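Local structure of malonyl CoA-acyl carrier protein transacylase (Burkholderia pseudomallei, 3G87) at residues A[95-98]-A[99-102]; A[70-73]-A[74-77]; A[255-258]-A[259-263]; A[284-287]-A[288-291]; A[56-59]-A[60-63]. The protein probably transfers malonyl groups from coenzyme A to the holo form of acyl carrier protein, as a member of the acyltransferase family. All coordinates share one frame; numbering follows the deposited sequence.

Contact 1: A[95-98]-A[99-102]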
loop_
_atom_site.group_PDB
_atom_site.type_symbol
_atom_site.label_atom_id
_atom_site.label_comp_id
_atom_site.label_asym_id
_atom_site.label_seq_id
_atom_site.Cartn_x
_atom_site.Cartn_y
_atom_site.Cartn_z
ATOM N N GLU A 95 4.526 -0.940 1.217
ATOM C CA GLU A 95 5.467 -2.017 1.191
ATOM C C GLU A 95 6.913 -1.522 1.023
ATOM O O GLU A 95 7.815 -2.065 1.563
ATOM C CB GLU A 95 5.039 -3.041 0.148
ATOM C CG GLU A 95 5.893 -4.212 -0.050
ATOM C CD GLU A 95 5.166 -5.410 -0.577
ATOM O OE1 GLU A 95 5.502 -5.918 -1.613
ATOM O OE2 GLU A 95 4.278 -5.877 0.049
ATOM N N PHE A 96 7.068 -0.439 0.299
ATOM C CA PHE A 96 8.317 0.214 0.165
ATOM C C PHE A 96 8.881 0.713 1.454
ATOM O O PHE A 96 10.010 0.567 1.665
ATOM C CB PHE A 96 8.232 1.312 -0.850
ATOM C CG PHE A 96 8.208 0.820 -2.219
ATOM C CD1 PHE A 96 9.353 0.608 -2.907
ATOM C CD2 PHE A 96 7.031 0.520 -2.819
ATOM C CE1 PHE A 96 9.296 0.130 -4.131
ATOM C CE2 PHE A 96 7.004 0.061 -4.029
ATOM C CZ PHE A 96 8.129 -0.141 -4.697
ATOM N N ASN A 97 8.059 1.260 2.323
ATOM C CA ASN A 97 8.497 1.610 3.672
ATOM C C ASN A 97 8.786 0.417 4.589
ATOM O O ASN A 97 9.605 0.562 5.495
ATOM C CB ASN A 97 7.480 2.497 4.352
ATOM C CG ASN A 97 7.316 3.794 3.656
ATOM O OD1 ASN A 97 6.332 3.993 2.908
ATOM N ND2 ASN A 97 8.258 4.723 3.904
ATOM N N ALA A 98 8.082 -0.702 4.415
ATOM C CA ALA A 98 8.398 -1.996 5.119
ATOM C C ALA A 98 9.785 -2.489 4.717
ATOM O O ALA A 98 10.592 -2.850 5.571
ATOM C CB ALA A 98 7.348 -3.096 4.774
ATOM N N LEU A 99 10.039 -2.551 3.403
ATOM C CA LEU A 99 11.347 -2.939 2.877
ATOM C C LEU A 99 12.437 -1.975 3.367
ATOM O O LEU A 99 13.543 -2.431 3.738
ATOM C CB LEU A 99 11.335 -3.028 1.344
ATOM C CG LEU A 99 10.427 -4.100 0.711
ATOM C CD1 LEU A 99 10.335 -3.964 -0.838
ATOM C CD2 LEU A 99 10.915 -5.523 1.147
ATOM N N LEU A 100 12.110 -0.668 3.450
ATOM C CA LEU A 100 13.052 0.310 3.996
ATOM C C LEU A 100 13.435 -0.023 5.455
ATOM O O LEU A 100 14.613 -0.109 5.784
ATOM C CB LEU A 100 12.468 1.719 3.915
ATOM C CG LEU A 100 13.328 2.793 4.568
ATOM C CD1 LEU A 100 14.701 2.933 3.899
ATOM C CD2 LEU A 100 12.574 4.180 4.581
ATOM N N ALA A 101 12.419 -0.214 6.311
ATOM C CA ALA A 101 12.629 -0.571 7.704
ATOM C C ALA A 101 13.265 -1.920 7.874
ATOM O O ALA A 101 13.796 -2.163 8.912
ATOM C CB ALA A 101 11.326 -0.499 8.499
ATOM N N ALA A 102 13.234 -2.792 6.863
ATOM C CA ALA A 102 13.959 -4.079 6.944
ATOM C C ALA A 102 15.409 -3.954 6.469
ATOM O O ALA A 102 16.171 -4.925 6.519
ATOM C CB ALA A 102 13.239 -5.165 6.126
#
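Leu-99 sits one helical turn beyond Glu-95 and lays the root of its side chain against that residue's carbonyl: CG lies 3.4 Å from Glu-95 O, while Leu-99 N donates to the same oxygen at 2.9 Å with an almost straight N-H...O angle of 174°. The isobutyl group takes this place because CG stands beside the backbone N, opposite the carbonyl carbon (chi1 -64°), which folds it back along the helix; its side chain also touches Val-223 and Phe-105. Ala-98 turns its methyl to Val-223 as well, and Ala-98 O receives Ala-102 N at 2.9 Å, a more bent bond of 131°. Asn-97 O accepts from Ala-101 N at 3.0 Å, and the Asn-97 amide leaves the turn to bond Tyr-67 O through ND2 and Asn-70 through OD1. The helix follows a GxSxG sequence at Gly-90, Ser-92 and Gly-94, consistent with a nucleophile elbow. With seven of its eight residues buried, the turn satisfies these peptide groups through i to i+4 hydrogen bonds, and the Asn-97 amide, gripped at both ends, is fixed in its rotation.

Contact 2: A[70-73]-A[74-77]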
loop_
_atom_site.group_PDB
_atom_site.type_symbol
_atom_site.label_atom_id
_atom_site.label_comp_id
_atom_site.label_asym_id
_atom_site.label_seq_id
_atom_site.Cartn_x
_atom_site.Cartn_y
_atom_site.Cartn_z
ATOM N N ASN A 70 5.532 8.343 5.484
ATOM C CA ASN A 70 5.624 7.100 6.221
ATOM C C ASN A 70 7.030 6.958 6.811
ATOM O O ASN A 70 7.183 6.609 7.973
ATOM C CB ASN A 70 5.339 5.904 5.305
ATOM C CG ASN A 70 3.900 5.799 4.905
ATOM O OD1 ASN A 70 3.027 6.583 5.342
ATOM N ND2 ASN A 70 3.616 4.815 4.049
ATOM N N ALA A 71 8.064 7.172 6.011
ATOM C CA ALA A 71 9.442 7.054 6.505
ATOM C C ALA A 71 9.766 7.959 7.688
ATOM O O ALA A 71 10.370 7.536 8.661
ATOM C CB ALA A 71 10.415 7.361 5.372
ATOM N N LEU A 72 9.430 9.230 7.586
ATOM C CA LEU A 72 9.791 10.174 8.623
ATOM C C LEU A 72 9.092 9.816 9.921
ATOM O O LEU A 72 9.730 9.782 10.985
ATOM C CB LEU A 72 9.438 11.582 8.154
ATOM C CG LEU A 72 10.625 12.379 7.549
ATOM C CD1 LEU A 72 11.575 11.576 6.636
ATOM C CD2 LEU A 72 10.121 13.609 6.834
ATOM N N THR A 73 7.802 9.496 9.825
ATOM C CA THR A 73 7.031 8.997 10.956
ATOM C C THR A 73 7.712 7.778 11.551
ATOM O O THR A 73 7.873 7.709 12.771
ATOM C CB THR A 73 5.664 8.590 10.533
ATOM O OG1 THR A 73 5.079 9.675 9.841
ATOM C CG2 THR A 73 4.812 8.301 11.747
ATOM N N TYR A 74 8.147 6.852 10.700
ATOM C CA TYR A 74 8.884 5.684 11.167
ATOM C C TYR A 74 10.194 6.059 11.925
ATOM O O TYR A 74 10.437 5.573 13.028
ATOM C CB TYR A 74 9.134 4.774 9.997
ATOM C CG TYR A 74 10.241 3.770 10.213
ATOM C CD1 TYR A 74 10.034 2.591 10.976
ATOM C CD2 TYR A 74 11.508 3.973 9.623
ATOM C CE1 TYR A 74 11.106 1.686 11.182
ATOM C CE2 TYR A 74 12.535 3.080 9.828
ATOM C CZ TYR A 74 12.333 1.962 10.584
ATOM O OH TYR A 74 13.370 1.123 10.738
ATOM N N TYR A 75 11.027 6.924 11.344
ATOM C CA TYR A 75 12.190 7.452 12.072
ATOM C C TYR A 75 11.839 8.199 13.363
ATOM O O TYR A 75 12.489 7.976 14.368
ATOM C CB TYR A 75 13.046 8.338 11.197
ATOM C CG TYR A 75 13.614 7.656 9.958
ATOM C CD1 TYR A 75 14.323 6.423 10.035
ATOM C CD2 TYR A 75 13.431 8.236 8.705
ATOM C CE1 TYR A 75 14.822 5.822 8.897
ATOM C CE2 TYR A 75 13.921 7.618 7.568
ATOM C CZ TYR A 75 14.627 6.448 7.670
ATOM O OH TYR A 75 15.118 5.913 6.500
ATOM N N ALA A 76 10.799 9.029 13.364
ATOM C CA ALA A 76 10.387 9.642 14.627
ATOM C C ALA A 76 10.051 8.556 15.672
ATOM O O ALA A 76 10.505 8.585 16.799
ATOM C CB ALA A 76 9.164 10.635 14.443
ATOM N N LYS A 77 9.211 7.614 15.285
ATOM C CA LYS A 77 8.850 6.550 16.155
ATOM C C LYS A 77 10.074 5.812 16.690
ATOM O O LYS A 77 10.138 5.533 17.875
ATOM C CB LYS A 77 7.946 5.592 15.416
ATOM C CG LYS A 77 7.563 4.364 16.227
ATOM C CD LYS A 77 6.507 4.763 17.214
ATOM C CE LYS A 77 6.082 3.576 18.020
ATOM N NZ LYS A 77 5.033 4.093 18.958
#
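Four main-chain bonds join Asn-70, Ala-71, Leu-72 and Thr-73 to the residues one turn on. Tyr-74 N reaches Asn-70 O at 2.9 Å, Tyr-75 N reaches Ala-71 O at 2.8 Å and Lys-77 N binds Thr-73 O; the Ala-76 N to Leu-72 O bond is short at 2.7 Å, and the series is that of a regular alpha-helix.

The two tyrosines both crowd the carbonyl of Ala-71 but from different directions. Tyr-75 has CG folded back beside its own N (chi1 -60°), which brings CD2 to 3.1 Å from Ala-71 O, in an oblique approach. Tyr-74 is swung the other way, CG opposite its backbone N (chi1 161°), and meets the same oxygen with the edge of its ring, CD2 being 3.9 Å from Ala-71 O. All this lies midway along helix 59-81, a long helix of the acyltransferase domain packed between helix 94-101 and the helices 25-28 and 30-40, with Tyr-74 also reaching Phe-9 and Phe-11 of the parallel sheet.

Apolar contacts are looser. Ala-71 CB lies 4.1 Å from Tyr-75 CE2, and Leu-72 CD1 approaches CD2 of that ring at 4.3 Å; the Leu-72 side chain also touches Phe-26 and Leu-32.

Among polar side chains, Thr-73 OG1 bonds back to Val-69 O, within the helix. Asn-70 ND2 instead leaves it, for Pro-12 O.

Contact 3: A[255-258]-A[259-263]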
loop_
_atom_site.group_PDB
_atom_site.type_symbol
_atom_site.label_atom_id
_atom_site.label_comp_id
_atom_site.label_asym_id
_atom_site.label_seq_id
_atom_site.Cartn_x
_atom_site.Cartn_y
_atom_site.Cartn_z
ATOM N N ILE A 255 -2.219 -9.902 7.338
ATOM C CA ILE A 255 -2.552 -9.731 8.717
ATOM C C ILE A 255 -2.869 -11.056 9.389
ATOM O O ILE A 255 -2.290 -11.378 10.368
ATOM C CB ILE A 255 -3.740 -8.760 8.906
ATOM C CG1 ILE A 255 -3.430 -7.432 8.275
ATOM C CG2 ILE A 255 -4.117 -8.608 10.331
ATOM C CD1 ILE A 255 -2.345 -6.741 8.876
ATOM N N ARG A 256 -3.807 -11.800 8.849
ATOM C CA ARG A 256 -4.164 -13.139 9.373
ATOM C C ARG A 256 -2.942 -14.091 9.490
ATOM O O ARG A 256 -2.816 -14.875 10.449
ATOM C CB ARG A 256 -5.265 -13.757 8.498
ATOM C CG ARG A 256 -6.654 -13.230 8.842
ATOM C CD ARG A 256 -7.759 -13.831 7.936
ATOM N NE ARG A 256 -9.091 -13.722 8.514
ATOM C CZ ARG A 256 -10.225 -14.105 7.894
ATOM N NH1 ARG A 256 -10.207 -14.602 6.640
ATOM N NH2 ARG A 256 -11.400 -13.981 8.525
ATOM N N TYR A 257 -2.017 -14.012 8.529
ATOM C CA TYR A 257 -0.800 -14.770 8.655
ATOM C C TYR A 257 -0.049 -14.314 9.905
ATOM O O TYR A 257 0.484 -15.142 10.619
ATOM C CB TYR A 257 0.098 -14.632 7.411
ATOM C CG TYR A 257 1.453 -15.318 7.562
ATOM C CD1 TYR A 257 1.560 -16.706 7.455
ATOM C CD2 TYR A 257 2.622 -14.581 7.842
ATOM C CE1 TYR A 257 2.811 -17.350 7.614
ATOM C CE2 TYR A 257 3.887 -15.222 7.979
ATOM C CZ TYR A 257 3.978 -16.605 7.842
ATOM O OH TYR A 257 5.205 -17.286 7.975
ATOM N N LEU A 258 -0.009 -13.015 10.186
ATOM C CA LEU A 258 0.678 -12.573 11.399
ATOM C C LEU A 258 -0.022 -13.023 12.644
ATOM O O LEU A 258 0.656 -13.417 13.585
ATOM C CB LEU A 258 0.877 -11.047 11.465
ATOM C CG LEU A 258 1.772 -10.607 10.292
ATOM C CD1 LEU A 258 1.762 -9.092 10.062
ATOM C CD2 LEU A 258 3.178 -11.195 10.391
ATOM N N LEU A 259 -1.360 -12.948 12.662
ATOM C CA LEU A 259 -2.141 -13.397 13.834
ATOM C C LEU A 259 -1.880 -14.873 14.198
ATOM O O LEU A 259 -1.651 -15.183 15.366
ATOM C CB LEU A 259 -3.642 -13.162 13.615
ATOM C CG LEU A 259 -4.077 -11.690 13.448
ATOM C CD1 LEU A 259 -5.540 -11.596 13.218
ATOM C CD2 LEU A 259 -3.699 -10.825 14.651
ATOM N N ALA A 260 -1.890 -15.755 13.185
ATOM C CA ALA A 260 -1.579 -17.201 13.334
ATOM C C ALA A 260 -0.124 -17.471 13.745
ATOM O O ALA A 260 0.158 -18.352 14.559
ATOM C CB ALA A 260 -1.886 -17.949 12.037
ATOM N N LEU A 261 0.806 -16.707 13.200
ATOM C CA LEU A 261 2.180 -16.846 13.635
ATOM C C LEU A 261 2.385 -16.501 15.135
ATOM O O LEU A 261 3.075 -17.239 15.863
ATOM C CB LEU A 261 3.082 -16.015 12.757
ATOM C CG LEU A 261 4.570 -16.374 12.830
ATOM C CD1 LEU A 261 4.800 -17.905 12.591
ATOM C CD2 LEU A 261 5.352 -15.524 11.829
ATOM N N ALA A 262 1.814 -15.410 15.601
ATOM C CA ALA A 262 1.883 -15.034 16.990
ATOM C C ALA A 262 1.351 -16.128 17.888
ATOM O O ALA A 262 1.892 -16.406 18.897
ATOM C CB ALA A 262 1.171 -13.794 17.214
ATOM N N ALA A 263 0.272 -16.740 17.462
ATOM C CA ALA A 263 -0.389 -17.736 18.245
ATOM C C ALA A 263 0.446 -19.012 18.343
ATOM O O ALA A 263 0.627 -19.548 19.409
ATOM C CB ALA A 263 -1.791 -17.989 17.723
#
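Tyr-257 and Leu-261 run side by side along one flank of helix 251-264, pointing the same way, and meet where CE2 of the ring lies 4.1 Å from Leu-261 CD2. The methyl approaches the ring obliquely. Both side chains leave the helix with CG opposite the backbone N (chi1 175° for Tyr-257, -163° for Leu-261), and this shared choice keeps them alongside over a full turn. On another flank Ile-255 CG2 touches Leu-259 CG at 4.4 Å. Beneath these pairs the backbone sets the spacing: Leu-261 N donates to Tyr-257 O at 3.0 Å and Leu-259 N to Ile-255 O at 2.9 Å, with Ala-260 and Ala-262 bonding back to Arg-256 and Leu-258 in the same way. Further out, Arg-230 and Pro-231 lie against the Tyr-257 side chain, Leu-261 and Leu-258 reach Phe-87 of the parallel sheet, and Leu-259 rests on Ile-269 and Phe-271 of its edge strand. Across the turn the side chains meet through carbon alone; they add mainly dispersion, part of it at a surface still reached by solvent, whereas direction and spacing come from the backbone hydrogen bonds.

Contact 4: A[284-287]-A[288-291]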
loop_
_atom_site.group_PDB
_atom_site.type_symbol
_atom_site.label_atom_id
_atom_site.label_comp_id
_atom_site.label_asym_id
_atom_site.label_seq_id
_atom_site.Cartn_x
_atom_site.Cartn_y
_atom_site.Cartn_z
ATOM N N VAL A 284 -7.117 -3.523 10.633
ATOM C CA VAL A 284 -6.668 -4.547 11.549
ATOM C C VAL A 284 -7.729 -4.827 12.634
ATOM O O VAL A 284 -7.998 -5.993 12.939
ATOM C CB VAL A 284 -5.306 -4.226 12.173
ATOM C CG1 VAL A 284 -4.999 -5.245 13.292
ATOM C CG2 VAL A 284 -4.216 -4.229 11.109
ATOM N N HIS A 285 -8.370 -3.794 13.178
ATOM C CA HIS A 285 -9.429 -4.058 14.170
ATOM C C HIS A 285 -10.504 -4.963 13.569
ATOM O O HIS A 285 -10.952 -5.925 14.213
ATOM C CB HIS A 285 -10.037 -2.788 14.803
ATOM C CG HIS A 285 -11.245 -3.082 15.647
ATOM N ND1 HIS A 285 -11.187 -3.863 16.791
ATOM C CD2 HIS A 285 -12.549 -2.738 15.492
ATOM C CE1 HIS A 285 -12.400 -3.984 17.301
ATOM N NE2 HIS A 285 -13.245 -3.316 16.530
ATOM N N THR A 286 -10.863 -4.691 12.319
ATOM C CA THR A 286 -11.965 -5.415 11.656
ATOM C C THR A 286 -11.606 -6.859 11.356
ATOM O O THR A 286 -12.376 -7.765 11.665
ATOM C CB THR A 286 -12.467 -4.694 10.387
ATOM O OG1 THR A 286 -12.957 -3.381 10.755
ATOM C CG2 THR A 286 -13.578 -5.523 9.712
ATOM N N ILE A 287 -10.417 -7.073 10.866
ATOM C CA ILE A 287 -9.843 -8.360 10.666
ATOM C C ILE A 287 -9.852 -9.197 11.933
ATOM O O ILE A 287 -10.348 -10.274 11.930
ATOM C CB ILE A 287 -8.425 -8.249 10.038
ATOM C CG1 ILE A 287 -8.513 -7.812 8.600
ATOM C CG2 ILE A 287 -7.764 -9.529 10.011
ATOM C CD1 ILE A 287 -7.512 -6.947 8.209
ATOM N N ARG A 288 -9.314 -8.665 13.016
ATOM C CA ARG A 288 -9.285 -9.333 14.309
ATOM C C ARG A 288 -10.673 -9.648 14.886
ATOM O O ARG A 288 -10.876 -10.674 15.419
ATOM C CB ARG A 288 -8.446 -8.573 15.349
ATOM C CG ARG A 288 -6.972 -8.438 15.043
ATOM C CD ARG A 288 -6.140 -7.869 16.146
ATOM N NE ARG A 288 -5.613 -8.935 16.941
ATOM C CZ ARG A 288 -4.548 -8.908 17.689
ATOM N NH1 ARG A 288 -4.226 -9.980 18.269
ATOM N NH2 ARG A 288 -3.844 -7.866 17.885
ATOM N N ARG A 289 -11.618 -8.758 14.739
ATOM C CA ARG A 289 -12.964 -9.000 15.183
ATOM C C ARG A 289 -13.594 -10.153 14.433
ATOM O O ARG A 289 -14.329 -10.902 14.982
ATOM C CB ARG A 289 -13.793 -7.732 15.040
ATOM C CG ARG A 289 -14.916 -7.616 15.984
ATOM C CD ARG A 289 -15.880 -6.538 15.590
ATOM N NE ARG A 289 -16.554 -6.735 14.322
ATOM C CZ ARG A 289 -16.387 -5.967 13.258
ATOM N NH1 ARG A 289 -15.554 -4.963 13.330
ATOM N NH2 ARG A 289 -17.048 -6.206 12.132
ATOM N N GLN A 290 -13.281 -10.264 13.163
ATOM C CA GLN A 290 -13.669 -11.380 12.342
ATOM C C GLN A 290 -12.558 -12.390 12.639
ATOM O O GLN A 290 -11.837 -12.209 13.540
ATOM C CB GLN A 290 -13.870 -10.944 10.880
ATOM C CG GLN A 290 -14.927 -9.756 10.660
ATOM C CD GLN A 290 -14.911 -9.008 9.286
ATOM O OE1 GLN A 290 -13.869 -8.690 8.761
ATOM N NE2 GLN A 290 -16.067 -8.689 8.757
ATOM N N THR A 291 -12.414 -13.497 11.978
ATOM C CA THR A 291 -11.310 -14.364 12.406
ATOM C C THR A 291 -11.430 -14.940 13.840
ATOM O O THR A 291 -10.698 -14.555 14.749
ATOM C CB THR A 291 -9.893 -13.684 12.293
ATOM O OG1 THR A 291 -9.731 -12.955 11.072
ATOM C CG2 THR A 291 -8.867 -14.719 12.308
#
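The C-terminal end of helix 279-289 is where Ile-287 and Thr-291 meet: the chain leaves helical geometry at Gln-290, and a side chain takes the place of a backbone N-H at the carbonyl of Ile-287. Thr-291 OG1 donates to Ile-287 O at 2.9 Å, standing about 40° out of the carbonyl plane, and the same hydroxyl accepts from Arg-256 NE of helix 251-264. Donating to one partner and accepting from the other, the hydroxyl is held by two bonds. The preceding turn is ordinary helix, Arg-288 N bonding Val-284 O at 3.0 Å and Arg-289 N bonding His-285 O, and Gln-290 N still reaches Thr-286 O at 3.1 Å.

Gln-290 also lies alongside Thr-286, its extended chain bringing OE1 to 3.3 Å from the CG2 methyl; CG2 stands opposite the Thr-286 backbone N, while OG1 bonds back to Arg-282 O. Both residues rest on Thr-159, so the helix end here faces an edge strand of the antiparallel sheet, and on its other flank it packs on helix 251-264 and on strand 269-273 of the parallel sheet.

Toward that second sheet Arg-288 runs beside Val-284, its CD 4.0 Å from CG1, before the chain bends at chi3 (93°) and NH2 bonds Ile-269 O. Arg-289 follows the exposed side. Its CD lies 4.3 Å from His-285 NE2, which sits near the plane of the guanidinium at its edge, and its NH1 is 4.0 Å from Thr-286 OG1.

Contact 5: A[56-59]-A[60-63]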
loop_
_atom_site.group_PDB
_atom_site.type_symbol
_atom_site.label_atom_id
_atom_site.label_comp_id
_atom_site.label_asym_id
_atom_site.label_seq_id
_atom_site.Cartn_x
_atom_site.Cartn_y
_atom_site.Cartn_z
ATOM N N LEU A 56 -1.759 16.087 -4.498
ATOM C CA LEU A 56 -1.694 14.929 -3.628
ATOM C C LEU A 56 -2.495 13.716 -4.094
ATOM O O LEU A 56 -2.077 12.624 -3.905
ATOM C CB LEU A 56 -2.016 15.299 -2.180
ATOM C CG LEU A 56 -0.912 15.816 -1.263
ATOM C CD1 LEU A 56 -1.444 16.202 0.042
ATOM C CD2 LEU A 56 0.326 14.977 -1.105
ATOM N N GLY A 57 -3.624 13.935 -4.734
ATOM C CA GLY A 57 -4.432 12.845 -5.253
ATOM C C GLY A 57 -4.056 12.222 -6.611
ATOM O O GLY A 57 -4.682 11.218 -7.082
ATOM N N ARG A 58 -3.056 12.797 -7.279
ATOM C CA ARG A 58 -2.611 12.231 -8.570
ATOM C C ARG A 58 -1.428 11.304 -8.292
ATOM O O ARG A 58 -0.467 11.712 -7.662
ATOM C CB ARG A 58 -2.278 13.352 -9.520
ATOM C CG ARG A 58 -3.455 14.334 -9.706
ATOM C CD ARG A 58 -2.971 15.616 -10.272
ATOM N NE ARG A 58 -2.535 15.353 -11.631
ATOM C CZ ARG A 58 -1.704 16.126 -12.329
ATOM N NH1 ARG A 58 -1.195 17.254 -11.786
ATOM N NH2 ARG A 58 -1.379 15.760 -13.583
ATOM N N THR A 59 -1.514 10.048 -8.716
ATOM C CA THR A 59 -0.621 8.954 -8.232
ATOM C C THR A 59 0.894 9.267 -8.376
ATOM O O THR A 59 1.694 8.784 -7.625
ATOM C CB THR A 59 -1.052 7.516 -8.846
ATOM O OG1 THR A 59 -0.600 6.413 -8.017
ATOM C CG2 THR A 59 -0.521 7.327 -10.228
ATOM N N GLN A 60 1.290 10.105 -9.323
ATOM C CA GLN A 60 2.725 10.336 -9.478
ATOM C C GLN A 60 3.230 11.152 -8.310
ATOM O O GLN A 60 4.380 11.101 -8.003
ATOM C CB GLN A 60 3.070 10.959 -10.854
ATOM C CG GLN A 60 2.423 12.322 -11.157
ATOM C CD GLN A 60 0.958 12.225 -11.645
ATOM O OE1 GLN A 60 0.170 11.347 -11.219
ATOM N NE2 GLN A 60 0.599 13.134 -12.548
ATOM N N PHE A 61 2.329 11.850 -7.627
ATOM C CA PHE A 61 2.679 12.644 -6.444
ATOM C C PHE A 61 2.250 11.972 -5.133
ATOM O O PHE A 61 2.984 11.966 -4.151
ATOM C CB PHE A 61 2.053 14.067 -6.504
ATOM C CG PHE A 61 2.518 14.900 -7.694
ATOM C CD1 PHE A 61 3.781 15.482 -7.704
ATOM C CD2 PHE A 61 1.674 15.103 -8.798
ATOM C CE1 PHE A 61 4.205 16.216 -8.808
ATOM C CE2 PHE A 61 2.084 15.841 -9.875
ATOM C CZ PHE A 61 3.347 16.378 -9.903
ATOM N N THR A 62 1.089 11.398 -5.103
ATOM C CA THR A 62 0.642 10.667 -3.941
ATOM C C THR A 62 1.667 9.710 -3.346
ATOM O O THR A 62 1.816 9.620 -2.169
ATOM C CB THR A 62 -0.576 9.829 -4.277
ATOM O OG1 THR A 62 -1.510 10.601 -4.980
ATOM C CG2 THR A 62 -1.207 9.363 -3.039
ATOM N N GLN A 63 2.342 8.999 -4.222
ATOM C CA GLN A 63 3.221 7.914 -3.869
ATOM C C GLN A 63 4.518 8.346 -3.186
ATOM O O GLN A 63 4.825 7.831 -2.149
ATOM C CB GLN A 63 3.433 6.995 -5.057
ATOM C CG GLN A 63 2.324 5.980 -5.297
ATOM C CD GLN A 63 2.683 4.922 -6.278
ATOM O OE1 GLN A 63 1.998 4.719 -7.234
ATOM N NE2 GLN A 63 3.776 4.268 -6.060
HETATM O O HOH W 1 -3.532 8.637 -5.278
#
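Gln-60 has CG wedged between its backbone N and carbonyl carbon (chi1 60°), and a second bend at chi2 (-81°) curls the amide back over Arg-58. Arg-58 in turn bends at chi3, so that one face of its guanidinium receives both Gln-60 NE2, 3.4 Å from NH2, and Phe-61 CE2, 4.0 Å from NH1. The amide plane is steeply inclined to the guanidinium, at 74°, and as NE2 and NH2 are both donors the approach is packing. The Phe-61 ring lies beside the arginine, pointing the same way.

Arg-58 is the N-cap residue of helix 59-81, and its carbonyl opens the helix: Phe-61 N at 2.8 Å and Thr-62 N at 3.0 Å both donate to Arg-58 O, arriving from opposite faces of the carbonyl plane. The next bond, Gln-63 N to Thr-59 O, is weak at 3.5 Å. The Thr-62 hydroxyl is directed at Leu-56 O, at a modelled separation too short to be trusted; a water 2.8 Å from Thr-62 OG1 donates to that hydroxyl and links it weakly to Gly-57 O.

Around this start of the helix, Leu-56 and Phe-61 pack on Leu-47 of helix 44-50, while Thr-59 and Gln-60 touch Ser-122 and Gln-63 touches Ala-118 and Met-121, all on helix 107-123.

In the fold
The contacts fall into two touching pairs and an outlier. Contacts 1 and 2, centres 11 Å apart, bring helix 94-101 against helix 59-81: Leu-100 CD2 lies 3.6 Å from Tyr-75 OH, and Ala-101 CB packs on Tyr-74 CZ at 3.4 Å. The side chains of Asn-97 and Asn-70 both touch the GxSxG turn, probably the nucleophile elbow of the active site. Contacts 3 and 4, centres 12 Å apart, join helices 251-264 and 279-289, Ile-255 CG2 meeting Ile-287 CG2 at 3.8 Å. Contact 5 opens the helix that carries contact 2, about 20 Å from it between centres, and lies across the chain's centre from contacts 3 and 4.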